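Local coordinates for DegT/DnrJ/EryC1/StrS aminotransferase (Brucella abortus 2308, PDB 4QGR), which probably acts as a pyridoxal-phosphate-dependent aminotransferase of the DegT/DnrJ/EryC1/StrS family, at residues 173-183 with 289-297; 55-66 with 207-218. All coordinates share one frame; numbering follows the deposited sequence.

Interaction 1. Residues 173-183 with 289-297. With PLP (pyridoxal-5'-phosphate), chain E.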
loop_
_atom_site.group_PDB
_atom_site.type_symbol
_atom_site.label_atom_id
_atom_site.label_comp_id
_atom_site.label_asym_id
_atom_site.label_seq_id
_atom_site.Cartn_x
_atom_site.Cartn_y
_atom_site.Cartn_z
ATOM N N GLN A 173 -4.502 -16.390 4.742
ATOM C CA GLN A 173 -3.673 -17.506 5.170
ATOM C C GLN A 173 -4.022 -18.780 4.476
ATOM O O GLN A 173 -3.478 -19.836 4.834
ATOM C CB GLN A 173 -3.810 -17.705 6.685
ATOM C CG GLN A 173 -3.217 -16.569 7.502
ATOM C CD GLN A 173 -3.405 -16.725 9.010
ATOM O OE1 GLN A 173 -3.446 -17.832 9.561
ATOM N NE2 GLN A 173 -3.491 -15.609 9.685
ATOM N N SER A 174 -4.932 -18.745 3.494
ATOM C CA SER A 174 -5.515 -20.013 3.041
ATOM C C SER A 174 -5.435 -20.285 1.538
ATOM O O SER A 174 -6.137 -21.147 1.048
ATOM C CB SER A 174 -6.970 -20.083 3.458
ATOM O OG SER A 174 -7.690 -18.999 2.928
ATOM N N ILE A 175 -4.581 -19.589 0.796
ATOM C CA ILE A 175 -4.434 -19.933 -0.648
ATOM C C ILE A 175 -3.799 -21.325 -0.794
ATOM O O ILE A 175 -2.740 -21.593 -0.227
ATOM C CB ILE A 175 -3.722 -18.817 -1.448
ATOM C CG1 ILE A 175 -4.523 -17.518 -1.373
ATOM C CG2 ILE A 175 -3.521 -19.240 -2.913
ATOM C CD1 ILE A 175 -5.946 -17.600 -1.855
ATOM N N GLY A 176 -4.489 -22.229 -1.505
ATOM C CA GLY A 176 -4.118 -23.634 -1.559
ATOM C C GLY A 176 -5.048 -24.500 -0.792
ATOM O O GLY A 176 -5.118 -25.707 -1.055
ATOM N N GLY A 177 -5.781 -23.902 0.169
ATOM C CA GLY A 177 -6.779 -24.620 0.923
ATOM C C GLY A 177 -8.063 -24.803 0.119
ATOM O O GLY A 177 -8.325 -24.066 -0.840
ATOM N N LYS A 178 -8.829 -25.816 0.500
ATOM C CA LYS A 178 -10.120 -26.039 -0.100
ATOM C C LYS A 178 -11.071 -26.799 0.793
ATOM O O LYS A 178 -10.670 -27.455 1.732
ATOM C CB LYS A 178 -9.964 -26.729 -1.453
ATOM C CG LYS A 178 -9.232 -28.025 -1.408
ATOM C CD LYS A 178 -9.313 -28.705 -2.767
ATOM C CE LYS A 178 -7.964 -29.226 -3.172
ATOM N NZ LYS A 178 -8.033 -30.118 -4.385
ATOM N N ARG A 179 -12.358 -26.655 0.492
ATOM C CA ARG A 179 -13.440 -27.239 1.302
ATOM C C ARG A 179 -14.487 -27.678 0.275
ATOM O O ARG A 179 -14.951 -26.865 -0.530
ATOM C CB ARG A 179 -13.970 -26.203 2.289
ATOM C CG ARG A 179 -15.383 -26.406 2.848
ATOM C CD ARG A 179 -15.831 -25.128 3.571
ATOM N NE ARG A 179 -17.232 -25.128 3.986
ATOM C CZ ARG A 179 -17.670 -25.495 5.184
ATOM N NH1 ARG A 179 -16.822 -25.913 6.118
ATOM N NH2 ARG A 179 -18.988 -25.471 5.433
ATOM N N ASP A 180 -14.760 -28.981 0.276
ATOM C CA ASP A 180 -15.668 -29.643 -0.670
ATOM C C ASP A 180 -15.491 -29.148 -2.106
ATOM O O ASP A 180 -16.445 -28.737 -2.763
ATOM C CB ASP A 180 -17.107 -29.504 -0.183
ATOM C CG ASP A 180 -17.275 -30.014 1.246
ATOM O OD1 ASP A 180 -16.746 -31.103 1.555
ATOM O OD2 ASP A 180 -17.882 -29.295 2.071
ATOM N N ASN A 181 -14.246 -29.177 -2.564
ATOM C CA ASN A 181 -13.894 -28.823 -3.936
ATOM C C ASN A 181 -14.098 -27.366 -4.315
ATOM O O ASN A 181 -14.122 -27.048 -5.480
ATOM C CB ASN A 181 -14.620 -29.746 -4.956
ATOM C CG ASN A 181 -13.964 -31.091 -5.057
ATOM O OD1 ASN A 181 -14.598 -32.128 -4.844
ATOM N ND2 ASN A 181 -12.667 -31.087 -5.342
ATOM N N VAL A 182 -14.241 -26.477 -3.339
ATOM C CA VAL A 182 -14.239 -25.075 -3.632
ATOM C C VAL A 182 -12.950 -24.547 -3.009
ATOM O O VAL A 182 -12.637 -24.875 -1.882
ATOM C CB VAL A 182 -15.467 -24.383 -3.053
ATOM C CG1 VAL A 182 -15.360 -22.887 -3.283
ATOM C CG2 VAL A 182 -16.726 -24.944 -3.743
ATOM N N MET A 183 -12.165 -23.832 -3.799
ATOM C CA MET A 183 -10.886 -23.310 -3.293
ATOM C C MET A 183 -11.102 -22.098 -2.383
ATOM O O MET A 183 -11.847 -21.170 -2.716
ATOM C CB MET A 183 -10.017 -22.865 -4.472
ATOM C CG MET A 183 -9.655 -23.981 -5.454
ATOM S SD MET A 183 -8.629 -25.301 -4.771
ATOM C CE MET A 183 -7.024 -24.529 -4.845
ATOM N N ALA A 289 -13.121 -34.006 7.280
ATOM C CA ALA A 289 -13.399 -34.641 5.984
ATOM C C ALA A 289 -13.676 -33.578 4.921
ATOM O O ALA A 289 -14.327 -32.620 5.240
ATOM C CB ALA A 289 -14.617 -35.564 6.118
ATOM N N GLY A 290 -13.211 -33.773 3.685
ATOM C CA GLY A 290 -13.498 -32.870 2.588
ATOM C C GLY A 290 -12.670 -31.584 2.555
ATOM O O GLY A 290 -12.861 -30.755 1.660
ATOM N N ASN A 291 -11.765 -31.401 3.517
ATOM C CA ASN A 291 -10.941 -30.204 3.576
ATOM C C ASN A 291 -9.493 -30.491 3.304
ATOM O O ASN A 291 -8.963 -31.533 3.697
ATOM C CB ASN A 291 -11.020 -29.509 4.955
ATOM C CG ASN A 291 -12.334 -28.743 5.149
ATOM O OD1 ASN A 291 -12.407 -27.523 5.046
ATOM N ND2 ASN A 291 -13.389 -29.489 5.396
ATOM N N ARG A 292 -8.864 -29.536 2.648
ATOM C CA ARG A 292 -7.414 -29.369 2.671
ATOM C C ARG A 292 -7.129 -27.985 3.231
ATOM O O ARG A 292 -7.722 -27.004 2.791
ATOM C CB ARG A 292 -6.832 -29.543 1.267
ATOM C CG ARG A 292 -5.311 -29.551 1.262
ATOM C CD ARG A 292 -4.746 -29.764 -0.151
ATOM N NE ARG A 292 -4.818 -28.599 -1.039
ATOM C CZ ARG A 292 -4.526 -28.621 -2.348
ATOM N NH1 ARG A 292 -4.129 -29.744 -2.937
ATOM N NH2 ARG A 292 -4.612 -27.506 -3.072
ATOM N N SER A 293 -6.280 -27.919 4.265
ATOM C CA SER A 293 -5.829 -26.637 4.792
ATOM C C SER A 293 -4.572 -26.167 4.048
ATOM O O SER A 293 -3.753 -26.990 3.586
ATOM C CB SER A 293 -5.489 -26.780 6.295
ATOM O OG SER A 293 -4.972 -25.536 6.773
ATOM N N ALA A 294 -4.413 -24.846 3.901
ATOM C CA ALA A 294 -3.160 -24.313 3.429
ATOM C C ALA A 294 -2.052 -24.429 4.485
ATOM O O ALA A 294 -0.889 -24.297 4.134
ATOM C CB ALA A 294 -3.301 -22.876 3.005
ATOM N N TRP A 295 -2.400 -24.740 5.747
ATOM C CA TRP A 295 -1.375 -24.844 6.822
ATOM C C TRP A 295 -0.437 -23.658 6.830
ATOM O O TRP A 295 0.774 -23.820 6.939
ATOM C CB TRP A 295 -0.587 -26.151 6.720
ATOM C CG TRP A 295 -1.512 -27.353 6.917
ATOM C CD1 TRP A 295 -1.909 -28.241 5.970
ATOM C CD2 TRP A 295 -2.157 -27.721 8.115
ATOM N NE1 TRP A 295 -2.765 -29.166 6.511
ATOM C CE2 TRP A 295 -2.930 -28.859 7.841
ATOM C CE3 TRP A 295 -2.116 -27.236 9.428
ATOM C CZ2 TRP A 295 -3.684 -29.499 8.811
ATOM C CZ3 TRP A 295 -2.918 -27.869 10.397
ATOM C CH2 TRP A 295 -3.663 -28.987 10.086
ATOM N N ALA A 296 -0.984 -22.452 6.772
ATOM C CA ALA A 296 -0.180 -21.282 7.023
ATOM C C ALA A 296 0.544 -21.407 8.345
ATOM O O ALA A 296 1.682 -20.945 8.488
ATOM C CB ALA A 296 -1.050 -20.059 7.005
ATOM N N GLN A 297 -0.123 -22.013 9.332
ATOM C CA GLN A 297 0.499 -22.392 10.599
ATOM C C GLN A 297 -0.039 -23.764 11.009
ATOM O O GLN A 297 -1.196 -24.123 10.676
ATOM C CB GLN A 297 0.162 -21.404 11.750
ATOM C CG GLN A 297 0.490 -19.954 11.411
ATOM C CD GLN A 297 1.950 -19.644 11.281
ATOM O OE1 GLN A 297 2.792 -20.402 11.759
ATOM N NE2 GLN A 297 2.268 -18.466 10.669
HETATM N N1 PLP E . -5.686 -11.063 7.324
HETATM C C2 PLP E . -5.071 -12.076 7.962
HETATM C C2A PLP E . -5.845 -13.229 8.554
HETATM C C3 PLP E . -3.582 -12.085 7.993
HETATM O O3 PLP E . -2.967 -13.108 8.574
HETATM C C4 PLP E . -2.859 -10.904 7.452
HETATM C C4A PLP E . -1.396 -10.724 7.318
HETATM O O4A PLP E . -0.653 -11.636 7.019
HETATM C C5 PLP E . -3.668 -9.865 6.800
HETATM C C6 PLP E . -5.057 -10.010 6.776
HETATM C C5A PLP E . -3.012 -8.641 6.198
HETATM O O4P PLP E . -2.209 -8.963 5.054
HETATM P P PLP E . -0.898 -8.098 4.709
HETATM O O1P PLP E . -0.498 -8.453 3.279
HETATM O O2P PLP E . -1.222 -6.644 4.943
HETATM O O3P PLP E . 0.112 -8.662 5.721
HETATM O O HOH W 1 -13.840 -26.099 6.649
HETATM O O HOH W 2 -16.364 -28.897 5.161
HETATM O O HOH W 3 -12.113 -30.459 -1.158
#

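Interaction 2. Residues 55-66 with 207-218. With PLP (pyridoxal-5'-phosphate), chain E.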
loop_
_atom_site.group_PDB
_atom_site.type_symbol
_atom_site.label_atom_id
_atom_site.label_comp_id
_atom_site.label_asym_id
_atom_site.label_seq_id
_atom_site.Cartn_x
_atom_site.Cartn_y
_atom_site.Cartn_z
ATOM N N LEU A 55 -7.767 -21.069 -8.662
ATOM C CA LEU A 55 -8.773 -20.939 -7.624
ATOM C C LEU A 55 -10.201 -21.164 -8.141
ATOM O O LEU A 55 -11.138 -21.191 -7.346
ATOM C CB LEU A 55 -8.720 -19.536 -7.017
ATOM C CG LEU A 55 -7.448 -19.125 -6.311
ATOM C CD1 LEU A 55 -7.521 -17.673 -5.833
ATOM C CD2 LEU A 55 -7.133 -20.062 -5.169
ATOM N N GLY A 56 -10.355 -21.246 -9.451
ATOM C CA GLY A 56 -11.687 -21.284 -10.076
ATOM C C GLY A 56 -12.536 -20.058 -9.905
ATOM O O GLY A 56 -13.756 -20.152 -9.746
ATOM N N VAL A 57 -11.934 -18.881 -9.941
ATOM C CA VAL A 57 -12.716 -17.645 -9.830
ATOM C C VAL A 57 -12.491 -16.863 -11.110
ATOM O O VAL A 57 -11.392 -16.913 -11.690
ATOM C CB VAL A 57 -12.319 -16.789 -8.614
ATOM C CG1 VAL A 57 -12.434 -17.587 -7.324
ATOM C CG2 VAL A 57 -10.926 -16.251 -8.769
ATOM N N GLU A 58 -13.509 -16.151 -11.545
ATOM C CA GLU A 58 -13.474 -15.489 -12.861
ATOM C C GLU A 58 -12.591 -14.260 -12.867
ATOM O O GLU A 58 -12.007 -13.921 -13.906
ATOM C CB GLU A 58 -14.871 -15.063 -13.280
ATOM C CG GLU A 58 -15.827 -16.223 -13.471
ATOM C CD GLU A 58 -17.204 -15.776 -13.948
ATOM O OE1 GLU A 58 -17.293 -14.869 -14.811
ATOM O OE2 GLU A 58 -18.194 -16.341 -13.437
ATOM N N HIS A 59 -12.525 -13.569 -11.744
ATOM C CA HIS A 59 -11.781 -12.301 -11.657
ATOM C C HIS A 59 -10.796 -12.322 -10.528
ATOM O O HIS A 59 -11.189 -12.540 -9.381
ATOM C CB HIS A 59 -12.727 -11.093 -11.476
ATOM C CG HIS A 59 -13.794 -11.013 -12.534
ATOM N ND1 HIS A 59 -13.563 -10.479 -13.783
ATOM C CD2 HIS A 59 -15.074 -11.449 -12.540
ATOM C CE1 HIS A 59 -14.655 -10.605 -14.528
ATOM N NE2 HIS A 59 -15.593 -11.176 -13.789
ATOM N N VAL A 60 -9.533 -12.007 -10.832
ATOM C CA VAL A 60 -8.494 -11.817 -9.805
ATOM C C VAL A 60 -7.982 -10.409 -9.968
ATOM O O VAL A 60 -7.587 -9.996 -11.091
ATOM C CB VAL A 60 -7.319 -12.778 -9.959
ATOM C CG1 VAL A 60 -6.201 -12.429 -8.940
ATOM C CG2 VAL A 60 -7.805 -14.234 -9.839
ATOM N N ILE A 61 -8.040 -9.656 -8.874
ATOM C CA ILE A 61 -7.638 -8.247 -8.885
ATOM C C ILE A 61 -6.433 -8.122 -7.945
ATOM O O ILE A 61 -6.578 -8.010 -6.714
ATOM C CB ILE A 61 -8.777 -7.337 -8.425
ATOM C CG1 ILE A 61 -10.053 -7.550 -9.252
ATOM C CG2 ILE A 61 -8.326 -5.879 -8.502
ATOM C CD1 ILE A 61 -11.007 -8.528 -8.605
ATOM N N ALA A 62 -5.245 -8.110 -8.532
ATOM C CA ALA A 62 -4.013 -8.006 -7.723
ATOM C C ALA A 62 -3.940 -6.624 -7.088
ATOM O O ALA A 62 -4.439 -5.668 -7.655
ATOM C CB ALA A 62 -2.778 -8.305 -8.580
ATOM N N CYS A 63 -3.352 -6.524 -5.887
ATOM C CA CYS A 63 -3.205 -5.227 -5.212
ATOM C C CYS A 63 -1.967 -5.242 -4.324
ATOM O O CYS A 63 -1.151 -6.185 -4.397
ATOM C CB CYS A 63 -4.479 -4.907 -4.417
ATOM S SG CYS A 63 -5.020 -6.162 -3.224
ATOM N N ALA A 64 -1.832 -4.251 -3.452
ATOM C CA ALA A 64 -0.566 -4.024 -2.806
ATOM C C ALA A 64 -0.278 -4.857 -1.579
ATOM O O ALA A 64 0.899 -5.053 -1.251
ATOM C CB ALA A 64 -0.411 -2.557 -2.433
ATOM N N ASN A 65 -1.324 -5.281 -0.879
ATOM C CA ASN A 65 -1.197 -6.084 0.303
ATOM C C ASN A 65 -2.570 -6.578 0.741
ATOM O O ASN A 65 -3.607 -6.175 0.183
ATOM C CB ASN A 65 -0.469 -5.325 1.450
ATOM C CG ASN A 65 -1.284 -4.155 1.955
ATOM O OD1 ASN A 65 -2.374 -4.333 2.494
ATOM N ND2 ASN A 65 -0.794 -2.962 1.734
ATOM N N GLY A 66 -2.560 -7.491 1.697
ATOM C CA GLY A 66 -3.788 -8.171 2.150
ATOM C C GLY A 66 -4.671 -7.345 3.042
ATOM O O GLY A 66 -5.809 -7.750 3.335
ATOM N N GLY A 207 2.392 -7.722 -0.993
ATOM C CA GLY A 207 1.487 -7.912 -2.136
ATOM C C GLY A 207 0.192 -8.491 -1.621
ATOM O O GLY A 207 0.144 -9.034 -0.525
ATOM N N GLY A 208 -0.824 -8.477 -2.462
ATOM C CA GLY A 208 -2.146 -8.992 -2.122
ATOM C C GLY A 208 -3.007 -9.199 -3.341
ATOM O O GLY A 208 -2.601 -8.883 -4.451
ATOM N N ALA A 209 -4.201 -9.759 -3.148
ATOM C CA ALA A 209 -5.161 -9.803 -4.243
ATOM C C ALA A 209 -6.573 -9.949 -3.712
ATOM O O ALA A 209 -6.801 -10.376 -2.546
ATOM C CB ALA A 209 -4.855 -10.967 -5.162
ATOM N N MET A 210 -7.504 -9.717 -4.618
ATOM C CA MET A 210 -8.952 -9.891 -4.356
ATOM C C MET A 210 -9.506 -10.774 -5.437
ATOM O O MET A 210 -8.987 -10.791 -6.552
ATOM C CB MET A 210 -9.689 -8.556 -4.327
ATOM C CG MET A 210 -9.091 -7.597 -3.296
ATOM S SD MET A 210 -9.694 -5.907 -3.403
ATOM C CE MET A 210 -8.906 -5.436 -4.935
ATOM N N PHE A 211 -10.576 -11.485 -5.090
ATOM C CA PHE A 211 -11.165 -12.517 -5.922
ATOM C C PHE A 211 -12.683 -12.357 -5.972
ATOM O O PHE A 211 -13.329 -12.119 -4.946
ATOM C CB PHE A 211 -10.831 -13.895 -5.355
ATOM C CG PHE A 211 -9.384 -14.072 -4.986
ATOM C CD1 PHE A 211 -8.414 -14.136 -5.980
ATOM C CD2 PHE A 211 -8.988 -14.183 -3.676
ATOM C CE1 PHE A 211 -7.080 -14.321 -5.682
ATOM C CE2 PHE A 211 -7.639 -14.323 -3.365
ATOM C CZ PHE A 211 -6.686 -14.416 -4.357
ATOM N N THR A 212 -13.284 -12.483 -7.159
ATOM C CA THR A 212 -14.728 -12.483 -7.221
ATOM C C THR A 212 -15.195 -13.015 -8.569
ATOM O O THR A 212 -14.475 -12.954 -9.563
ATOM C CB THR A 212 -15.325 -11.085 -6.985
ATOM O OG1 THR A 212 -16.750 -11.187 -6.847
ATOM C CG2 THR A 212 -14.954 -10.097 -8.085
ATOM N N ASN A 213 -16.405 -13.577 -8.552
ATOM C CA ASN A 213 -17.101 -13.905 -9.795
ATOM C C ASN A 213 -18.015 -12.832 -10.341
ATOM O O ASN A 213 -18.589 -12.995 -11.419
ATOM C CB ASN A 213 -17.899 -15.183 -9.612
ATOM C CG ASN A 213 -17.016 -16.392 -9.479
ATOM O OD1 ASN A 213 -15.973 -16.478 -10.092
ATOM N ND2 ASN A 213 -17.451 -17.352 -8.669
ATOM N N ASP A 214 -18.145 -11.741 -9.614
ATOM C CA ASP A 214 -19.009 -10.621 -10.012
ATOM C C ASP A 214 -18.212 -9.614 -10.853
ATOM O O ASP A 214 -17.357 -8.880 -10.332
ATOM C CB ASP A 214 -19.566 -9.999 -8.748
ATOM C CG ASP A 214 -20.444 -8.755 -8.991
ATOM O OD1 ASP A 214 -20.394 -8.107 -10.038
ATOM O OD2 ASP A 214 -21.172 -8.410 -8.053
ATOM N N ALA A 215 -18.516 -9.540 -12.151
ATOM C CA ALA A 215 -17.775 -8.621 -13.046
ATOM C C ALA A 215 -17.896 -7.139 -12.648
ATOM O O ALA A 215 -16.940 -6.377 -12.773
ATOM C CB ALA A 215 -18.208 -8.805 -14.504
ATOM N N GLU A 216 -19.075 -6.727 -12.197
ATOM C CA GLU A 216 -19.280 -5.353 -11.815
ATOM C C GLU A 216 -18.431 -5.035 -10.580
ATOM O O GLU A 216 -17.778 -4.015 -10.534
ATOM C CB GLU A 216 -20.750 -5.078 -11.527
ATOM C CG GLU A 216 -21.051 -3.599 -11.332
ATOM C CD GLU A 216 -22.546 -3.285 -11.427
ATOM O OE1 GLU A 216 -23.164 -3.528 -12.495
ATOM O OE2 GLU A 216 -23.096 -2.778 -10.427
ATOM N N LEU A 217 -18.434 -5.932 -9.609
ATOM C CA LEU A 217 -17.653 -5.716 -8.398
ATOM C C LEU A 217 -16.170 -5.648 -8.761
ATOM O O LEU A 217 -15.430 -4.808 -8.230
ATOM C CB LEU A 217 -17.900 -6.810 -7.379
ATOM C CG LEU A 217 -16.995 -6.797 -6.143
ATOM C CD1 LEU A 217 -17.124 -5.482 -5.375
ATOM C CD2 LEU A 217 -17.348 -7.969 -5.231
ATOM N N ALA A 218 -15.724 -6.532 -9.647
ATOM C CA ALA A 218 -14.328 -6.539 -10.105
ATOM C C ALA A 218 -13.960 -5.176 -10.745
ATOM O O ALA A 218 -12.904 -4.641 -10.507
ATOM C CB ALA A 218 -14.106 -7.683 -11.102
HETATM N N1 PLP E . -5.686 -11.063 7.324
HETATM C C2 PLP E . -5.071 -12.076 7.962
HETATM C C2A PLP E . -5.845 -13.229 8.554
HETATM C C3 PLP E . -3.582 -12.085 7.993
HETATM O O3 PLP E . -2.967 -13.108 8.574
HETATM C C4 PLP E . -2.859 -10.904 7.452
HETATM C C4A PLP E . -1.396 -10.724 7.318
HETATM O O4A PLP E . -0.653 -11.636 7.019
HETATM C C5 PLP E . -3.668 -9.865 6.800
HETATM C C6 PLP E . -5.057 -10.010 6.776
HETATM C C5A PLP E . -3.012 -8.641 6.198
HETATM O O4P PLP E . -2.209 -8.963 5.054
HETATM P P PLP E . -0.898 -8.098 4.709
HETATM O O1P PLP E . -0.498 -8.453 3.279
HETATM O O2P PLP E . -1.222 -6.644 4.943
HETATM O O3P PLP E . 0.112 -8.662 5.721
HETATM O O HOH W 4 -15.932 -19.772 -8.013
HETATM O O HOH W 5 -18.060 -12.393 -14.419
#

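Interaction 1. Residues 173-183 with 289-297
The carbonyl oxygen of G176 is gripped by two nitrogens of one guanidinium: R292 NH2 lies 2.7 Å from G176 O, on a lone pair in the carbonyl plane, and R292 NE approaches the same oxygen at 2.9 Å. Both bonds stay within the guanidinium plane, so this side-on grip fixes its rotation. A bend at chi3 (75°) turns the arginine back to reach this carbonyl, while NH1 forms a salt bridge with E261. K178 CE lies over the centre of one guanidinium face, 3.6 Å from R292 CZ. Paired backbone bonds, K178 N to R292 O at 2.8 Å and R292 N to K178 O at 2.9 Å, join the strands, and D180 N extends the pairing to G290 O. On the other side of the sheet R179 and N291 run side by side; a water accepts from R179 NH1 and donates to N291 OD1. A296 CB rests 3.3 Å from Q173 O. Q173 NE2 donates an almost straight bond (165°) to O3 of the cofactor, and OE1 accepts from F147 N. Beyond this site, strands 178-179 and 182-183 form a beta hairpin with a type I' turn (R179 to V182), and 291-292 completes a three-stranded antiparallel sheet.

Interaction 2. Residues 55-66 with 207-218
The F211 ring carries L55 CD1 over one face, 3.4 Å from F211 CE1 and displaced toward the rim, a CH-pi contact, while V60 CG2 meets its edge. Across the sheet, the H59 imidazole has A218 CB over a face, with T212 O and a water at its edge. Between them runs an antiparallel strand pair, 59-63 with 208-212, at the margin of the mixed central sheet of the fold-type I pyridoxal phosphate enzymes. The axes pass 4.3 Å apart at 158°, and I61 N points almost straight at M210 O (2.8 Å, 178°). On the H59 side I61 CG2 packs against M210 CE at 3.6 Å; the bend of M210 at chi3 (-70°) sets its methyl against the isoleucine branch. N213 OD1 accepts from E58 N at 2.9 Å, with the amide C=O directed nearly at the donor, and a water joins N213 ND2 to G56 O. Another water links E58 OE1, H59 NE2 and N213 O at the exposed end. D214 OD1 caps the following helix through L217 N. At the opposite end N65 OD1 accepts from T67 N and D68 N, and G66 N donates to the cofactor phosphate oxygen O1P at 2.8 Å.

In the fold
Both contacts reach the same cofactor at different ends: interaction 1 meets the ring oxygen O3, interaction 2 the phosphate. S194, T67 and K199 of the same chain, and N242 of the second subunit, add further bonds to it. Interaction 2 is the more buried, at the margin of the central sheet: backbone bonds run along its length, its side chains apolar in the middle and polar mainly at the ends. Interaction 1 is only partly buried; backbone bonds, a guanidinium grip and bridging waters dominate a small separate sheet. Helix 42-55 borders both, and they touch: I175 CD1 packs against F211 and L55. Along the chain their segments alternate, and both end up beside one cofactor.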